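Local structure of long form salivary protein D7L1 (3DXL) at residues K195-I200 with E262-R267; S152-C157 with V269-Y274. The protein binds and sequesters host biogenic amines and cysteinyl and other leukotrienes at the mosquito bite, so modulating blood feeding by female Aedes aegypti. All coordinates share one frame; numbering follows the deposited sequence.

Contact 1: K195-I200 with E262-R267; sequences KGIRYI and EAFDYR
The C-terminal odorant-binding-protein-like domain, whose pocket takes up biogenic amines, packs the turn after helix 184-196 against helix 257-271. Ile197, the first residue to leave helical geometry, points at the other helix, sets CB and CG2 on the Arg267 side chain and sends CG1 toward two aromatic rings. Its CB lies over the centre of one face of the Arg267 guanidinium, with CB 3.7 Å from CZ, while CG2 runs alongside the arginine chain, 3.8 Å from CG. The other branch, CG1, takes the crowded position between N and the carbonyl carbon (chi1 63°), which puts CD1 over the centre of one face of the Tyr199 ring and against Phe264. Arg267 itself leaves the helix with CG anti to N and bends at chi2 (55°); its NH1 forms salt bridges with Glu210 and Asp214, so helix 208-217, a third helix of this all-helical fold, supplies two carboxylates that would be expected to balance the buried charge. Asp214 also hydrogen-bonds Tyr199 OH. Tyr199 CE2 sits 3.7 Å from Phe264 CD1, near the plane of the phenylalanine ring at its edge, and the two rings are inclined at 48°. Next to Phe264, Asp265, a noradrenaline-binding residue, hydrogen-bonds Tyr178 OH with its OD1.

Contact 2: S152-C157 with V269-Y274; sequences SYFEFC and VRSQIY
Val269 and Arg270 lie late in helix 257-271. Val269 points away from the partner segment, and Arg270 instead makes a salt bridge through NH2 to Asp214. Ser271 carries the polar contact. Its OG occupies the crowded position between N and the carbonyl carbon (chi1 81°) and accepts the amide hydrogen of Tyr153 over 3.0 Å from N to OG, with an N-H...O angle of 158°. The same hydroxyl is hydrogen-bonded to the carbonyl O of Glu268, so two partners grip it.

The amide of Tyr153 belongs to the first residue of helix 153-161, where backbone N-H groups lack carbonyl partners within their own helix. Ser152 is the N-cap: with OG anti to its own N, it accepts from Glu155 N at 3.2 Å, nearly straight at 167°. Ser271 thus supplies a side-chain acceptor for one first-turn amide, beside the N-cap bond of Ser152. Ser152 OG is also hydrogen-bonded to OE2 of Glu268, a noradrenaline-binding residue, and this second-shell serine may steady that carboxylate.

Gln272 lies alongside, its CG 3.7 Å from Ser152 CB; its extended chain carries NE2 to the same Glu268 OE2. Beyond Ile273, which faces away, Tyr274 crosses Tyr153 obliquely and brings its OH to the edge of the Tyr153 ring, near the ring plane, 3.3 Å from Tyr153 CD1. That hydroxyl is hydrogen-bonded to Glu7 of helix 6-20, and Arg147 makes a cation-pi contact with the Tyr274 ring.

From the N terminus, helix 6-20 comes first and later meets both contacts, through Glu7 to Arg198 and to Tyr274. The chain then reaches 152-157, the opening side of contact 2, runs through helix 184-196 to 195-200, the opening side of contact 1, and returns along helix 257-271, whose 262-267 part closes contact 1 before 269-274 closes contact 2. Contact 1 is therefore the inner loop and contact 2 the outer one. Disulfide Cys157-Cys192 ties their two opening helices together. The contacts touch directly: Phe264 and Phe154 meet edge-to-face, Phe264 CE2 3.4 Å from Phe154 CE1, and Gly196 packs on Tyr153.

Contact 1: K195-I200 with E262-R267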
loop_
_atom_site.group_PDB
_atom_site.type_symbol
_atom_site.label_atom_id
_atom_site.label_comp_id
_atom_site.label_asym_id
_atom_site.label_seq_id
_atom_site.Cartn_x
_atom_site.Cartn_y
_atom_site.Cartn_z
ATOM N N LYS A 195 -8.018 3.226 4.173
ATOM C CA LYS A 195 -6.790 3.846 3.678
ATOM C C LYS A 195 -5.633 2.853 3.702
ATOM O O LYS A 195 -4.785 2.853 2.809
ATOM C CB LYS A 195 -6.463 5.116 4.462
ATOM C CG LYS A 195 -7.380 6.250 4.074
ATOM C CD LYS A 195 -7.136 7.488 4.896
ATOM C CE LYS A 195 -7.986 8.640 4.405
ATOM N NZ LYS A 195 -8.123 9.685 5.445
ATOM N N GLY A 196 -5.607 1.981 4.705
ATOM C CA GLY A 196 -4.538 0.999 4.830
ATOM C C GLY A 196 -4.509 -0.041 3.734
ATOM O O GLY A 196 -3.457 -0.586 3.412
ATOM N N ILE A 197 -5.672 -0.342 3.164
ATOM C CA ILE A 197 -5.733 -1.235 2.007
ATOM C C ILE A 197 -5.939 -0.476 0.703
ATOM O O ILE A 197 -6.178 -1.081 -0.339
ATOM C CB ILE A 197 -6.789 -2.333 2.174
ATOM C CG1 ILE A 197 -8.205 -1.703 2.281
ATOM C CG2 ILE A 197 -6.374 -3.215 3.353
ATOM C CD1 ILE A 197 -9.354 -2.683 2.346
ATOM N N ARG A 198 -5.843 0.850 0.792
ATOM C CA ARG A 198 -5.743 1.727 -0.382
ATOM C C ARG A 198 -7.032 1.827 -1.203
ATOM O O ARG A 198 -7.018 2.244 -2.354
ATOM C CB ARG A 198 -4.525 1.344 -1.251
ATOM C CG ARG A 198 -3.196 1.963 -0.793
ATOM C CD ARG A 198 -2.653 1.363 0.503
ATOM N NE ARG A 198 -1.342 1.918 0.844
ATOM C CZ ARG A 198 -0.626 1.591 1.912
ATOM N NH1 ARG A 198 -1.071 0.704 2.793
ATOM N NH2 ARG A 198 0.556 2.166 2.113
ATOM N N TYR A 199 -8.162 1.455 -0.598
ATOM C CA TYR A 199 -9.466 1.694 -1.234
ATOM C C TYR A 199 -9.787 3.184 -1.240
ATOM O O TYR A 199 -10.519 3.650 -2.108
ATOM C CB TYR A 199 -10.593 0.955 -0.516
ATOM C CG TYR A 199 -10.626 -0.535 -0.701
ATOM C CD1 TYR A 199 -9.580 -1.231 -1.297
ATOM C CD2 TYR A 199 -11.714 -1.260 -0.227
ATOM C CE1 TYR A 199 -9.629 -2.597 -1.429
ATOM C CE2 TYR A 199 -11.772 -2.615 -0.349
ATOM C CZ TYR A 199 -10.738 -3.292 -0.948
ATOM O OH TYR A 199 -10.787 -4.652 -1.051
ATOM N N ILE A 200 -9.233 3.904 -0.261
ATOM C CA ILE A 200 -9.352 5.353 -0.145
ATOM C C ILE A 200 -7.940 5.918 -0.103
ATOM O O ILE A 200 -7.080 5.394 0.603
ATOM C CB ILE A 200 -10.124 5.760 1.147
ATOM C CG1 ILE A 200 -11.541 5.159 1.155
ATOM C CG2 ILE A 200 -10.158 7.278 1.337
ATOM C CD1 ILE A 200 -12.537 5.790 0.184
ATOM N N GLU A 262 -16.124 -11.368 0.684
ATOM C CA GLU A 262 -15.138 -12.349 0.263
ATOM C C GLU A 262 -13.811 -11.693 -0.146
ATOM O O GLU A 262 -12.731 -12.118 0.282
ATOM C CB GLU A 262 -15.696 -13.225 -0.856
ATOM C CG GLU A 262 -14.810 -14.401 -1.151
ATOM C CD GLU A 262 -15.387 -15.413 -2.128
ATOM O OE1 GLU A 262 -16.576 -15.317 -2.520
ATOM O OE2 GLU A 262 -14.628 -16.329 -2.486
ATOM N N ALA A 263 -13.902 -10.637 -0.946
ATOM C CA ALA A 263 -12.724 -9.911 -1.404
ATOM C C ALA A 263 -11.979 -9.248 -0.240
ATOM O O ALA A 263 -10.745 -9.273 -0.171
ATOM C CB ALA A 263 -13.134 -8.881 -2.422
ATOM N N PHE A 264 -12.741 -8.642 0.663
ATOM C CA PHE A 264 -12.210 -7.893 1.808
ATOM C C PHE A 264 -11.549 -8.862 2.786
ATOM O O PHE A 264 -10.473 -8.585 3.311
ATOM C CB PHE A 264 -13.379 -7.163 2.475
ATOM C CG PHE A 264 -13.036 -5.884 3.209
ATOM C CD1 PHE A 264 -12.497 -4.794 2.538
ATOM C CD2 PHE A 264 -13.374 -5.730 4.556
ATOM C CE1 PHE A 264 -12.269 -3.598 3.208
ATOM C CE2 PHE A 264 -13.139 -4.528 5.226
ATOM C CZ PHE A 264 -12.582 -3.467 4.537
ATOM N N ASP A 265 -12.180 -10.012 3.011
ATOM C CA ASP A 265 -11.589 -11.045 3.858
ATOM C C ASP A 265 -10.238 -11.496 3.308
ATOM O O ASP A 265 -9.262 -11.638 4.048
ATOM C CB ASP A 265 -12.492 -12.283 3.972
ATOM C CG ASP A 265 -13.673 -12.093 4.912
ATOM O OD1 ASP A 265 -13.787 -11.062 5.605
ATOM O OD2 ASP A 265 -14.504 -13.020 4.932
ATOM N N TYR A 266 -10.170 -11.743 2.004
ATOM C CA TYR A 266 -8.909 -12.203 1.423
ATOM C C TYR A 266 -7.848 -11.095 1.445
ATOM O O TYR A 266 -6.661 -11.369 1.671
ATOM C CB TYR A 266 -9.118 -12.731 0.008
ATOM C CG TYR A 266 -7.916 -13.434 -0.603
ATOM C CD1 TYR A 266 -7.144 -14.331 0.139
ATOM C CD2 TYR A 266 -7.579 -13.225 -1.945
ATOM C CE1 TYR A 266 -6.058 -14.984 -0.437
ATOM C CE2 TYR A 266 -6.501 -13.884 -2.523
ATOM C CZ TYR A 266 -5.752 -14.759 -1.766
ATOM O OH TYR A 266 -4.693 -15.427 -2.326
ATOM N N ARG A 267 -8.278 -9.849 1.263
ATOM C CA ARG A 267 -7.356 -8.730 1.413
ATOM C C ARG A 267 -6.776 -8.676 2.821
ATOM O O ARG A 267 -5.575 -8.417 2.979
ATOM C CB ARG A 267 -8.010 -7.404 1.034
ATOM C CG ARG A 267 -7.059 -6.196 1.144
ATOM C CD ARG A 267 -5.787 -6.394 0.317
ATOM N NE ARG A 267 -4.872 -5.255 0.342
ATOM C CZ ARG A 267 -4.952 -4.209 -0.473
ATOM N NH1 ARG A 267 -5.941 -4.112 -1.363
ATOM N NH2 ARG A 267 -4.022 -3.255 -0.411
#

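Contact 2: S152-C157 with V269-Y274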
loop_
_atom_site.group_PDB
_atom_site.type_symbol
_atom_site.label_atom_id
_atom_site.label_comp_id
_atom_site.label_asym_id
_atom_site.label_seq_id
_atom_site.Cartn_x
_atom_site.Cartn_y
_atom_site.Cartn_z
ATOM N N SER A 152 -1.321 -8.064 10.317
ATOM C CA SER A 152 -2.563 -7.741 9.622
ATOM C C SER A 152 -2.846 -6.247 9.720
ATOM O O SER A 152 -2.814 -5.682 10.820
ATOM C CB SER A 152 -3.707 -8.486 10.286
ATOM O OG SER A 152 -4.956 -7.976 9.850
ATOM N N TYR A 153 -3.135 -5.592 8.598
ATOM C CA TYR A 153 -3.456 -4.174 8.676
ATOM C C TYR A 153 -4.742 -3.951 9.478
ATOM O O TYR A 153 -4.880 -2.973 10.207
ATOM C CB TYR A 153 -3.546 -3.497 7.295
ATOM C CG TYR A 153 -3.210 -2.021 7.393
ATOM C CD1 TYR A 153 -1.947 -1.555 7.030
ATOM C CD2 TYR A 153 -4.127 -1.097 7.905
ATOM C CE1 TYR A 153 -1.610 -0.218 7.160
ATOM C CE2 TYR A 153 -3.809 0.235 8.045
ATOM C CZ TYR A 153 -2.542 0.676 7.673
ATOM O OH TYR A 153 -2.206 2.003 7.814
ATOM N N PHE A 154 -5.697 -4.864 9.319
ATOM C CA PHE A 154 -6.948 -4.784 10.073
ATOM C C PHE A 154 -6.672 -4.828 11.578
ATOM O O PHE A 154 -7.242 -4.042 12.335
ATOM C CB PHE A 154 -7.902 -5.920 9.677
ATOM C CG PHE A 154 -8.535 -5.771 8.308
ATOM C CD1 PHE A 154 -9.914 -5.917 8.177
ATOM C CD2 PHE A 154 -7.785 -5.548 7.156
ATOM C CE1 PHE A 154 -10.535 -5.813 6.941
ATOM C CE2 PHE A 154 -8.420 -5.448 5.899
ATOM C CZ PHE A 154 -9.795 -5.585 5.798
ATOM N N GLU A 155 -5.808 -5.743 12.009
ATOM C CA GLU A 155 -5.447 -5.834 13.421
ATOM C C GLU A 155 -4.753 -4.585 13.925
ATOM O O GLU A 155 -5.002 -4.152 15.045
ATOM C CB GLU A 155 -4.620 -7.076 13.691
ATOM C CG GLU A 155 -5.438 -8.321 13.515
ATOM C CD GLU A 155 -4.699 -9.580 13.869
ATOM O OE1 GLU A 155 -3.556 -9.506 14.379
ATOM O OE2 GLU A 155 -5.283 -10.659 13.642
ATOM N N PHE A 156 -3.876 -4.000 13.108
ATOM C CA PHE A 156 -3.249 -2.730 13.467
ATOM C C PHE A 156 -4.313 -1.682 13.820
ATOM O O PHE A 156 -4.220 -1.028 14.860
ATOM C CB PHE A 156 -2.330 -2.240 12.333
ATOM C CG PHE A 156 -2.064 -0.750 12.368
ATOM C CD1 PHE A 156 -1.263 -0.184 13.361
ATOM C CD2 PHE A 156 -2.650 0.087 11.428
ATOM C CE1 PHE A 156 -1.069 1.192 13.405
ATOM C CE2 PHE A 156 -2.440 1.465 11.463
ATOM C CZ PHE A 156 -1.652 2.013 12.455
ATOM N N CYS A 157 -5.317 -1.530 12.958
ATOM C CA CYS A 157 -6.370 -0.549 13.190
ATOM C C CYS A 157 -7.212 -0.925 14.411
ATOM O O CYS A 157 -7.490 -0.077 15.277
ATOM C CB CYS A 157 -7.258 -0.412 11.959
ATOM S SG CYS A 157 -6.402 0.253 10.509
ATOM N N VAL A 269 -6.187 -11.156 4.807
ATOM C CA VAL A 269 -5.206 -12.228 4.855
ATOM C C VAL A 269 -3.902 -11.791 4.183
ATOM O O VAL A 269 -2.805 -11.940 4.741
ATOM C CB VAL A 269 -5.752 -13.519 4.199
ATOM C CG1 VAL A 269 -4.650 -14.562 4.036
ATOM C CG2 VAL A 269 -6.890 -14.098 5.039
ATOM N N ARG A 270 -4.012 -11.225 2.986
ATOM C CA ARG A 270 -2.831 -10.812 2.242
ATOM C C ARG A 270 -2.136 -9.616 2.896
ATOM O O ARG A 270 -0.915 -9.450 2.741
ATOM C CB ARG A 270 -3.185 -10.555 0.779
ATOM C CG ARG A 270 -3.564 -11.844 0.061
ATOM C CD ARG A 270 -3.813 -11.658 -1.418
ATOM N NE ARG A 270 -5.092 -10.995 -1.639
ATOM C CZ ARG A 270 -5.231 -9.721 -2.003
ATOM N NH1 ARG A 270 -4.162 -8.956 -2.207
ATOM N NH2 ARG A 270 -6.447 -9.204 -2.158
ATOM N N SER A 271 -2.876 -8.801 3.653
ATOM C CA SER A 271 -2.273 -7.652 4.344
ATOM C C SER A 271 -1.337 -8.087 5.464
ATOM O O SER A 271 -0.527 -7.291 5.943
ATOM C CB SER A 271 -3.319 -6.677 4.898
ATOM O OG SER A 271 -3.859 -7.134 6.132
ATOM N N GLN A 272 -1.443 -9.347 5.885
ATOM C CA GLN A 272 -0.571 -9.859 6.936
ATOM C C GLN A 272 0.868 -10.045 6.476
ATOM O O GLN A 272 1.771 -10.090 7.311
ATOM C CB GLN A 272 -1.085 -11.202 7.446
ATOM C CG GLN A 272 -2.484 -11.144 8.044
ATOM C CD GLN A 272 -3.069 -12.509 8.359
ATOM O OE1 GLN A 272 -2.423 -13.540 8.184
ATOM N NE2 GLN A 272 -4.318 -12.517 8.808
ATOM N N ILE A 273 1.077 -10.191 5.168
ATOM C CA ILE A 273 2.412 -10.395 4.607
ATOM C C ILE A 273 2.433 -9.636 3.292
ATOM O O ILE A 273 1.865 -10.089 2.299
ATOM C CB ILE A 273 2.714 -11.899 4.324
ATOM C CG1 ILE A 273 2.374 -12.795 5.530
ATOM C CG2 ILE A 273 4.176 -12.074 3.898
ATOM C CD1 ILE A 273 2.390 -14.280 5.214
ATOM N N TYR A 274 3.090 -8.487 3.266
ATOM C CA TYR A 274 3.050 -7.681 2.053
ATOM C C TYR A 274 3.646 -8.431 0.855
ATOM O O TYR A 274 3.143 -8.309 -0.261
ATOM C CB TYR A 274 3.704 -6.318 2.275
ATOM C CG TYR A 274 2.813 -5.302 2.971
ATOM C CD1 TYR A 274 1.652 -5.686 3.666
ATOM C CD2 TYR A 274 3.141 -3.951 2.949
ATOM C CE1 TYR A 274 0.849 -4.749 4.290
ATOM C CE2 TYR A 274 2.356 -3.008 3.582
ATOM C CZ TYR A 274 1.200 -3.419 4.261
ATOM O OH TYR A 274 0.406 -2.493 4.893
#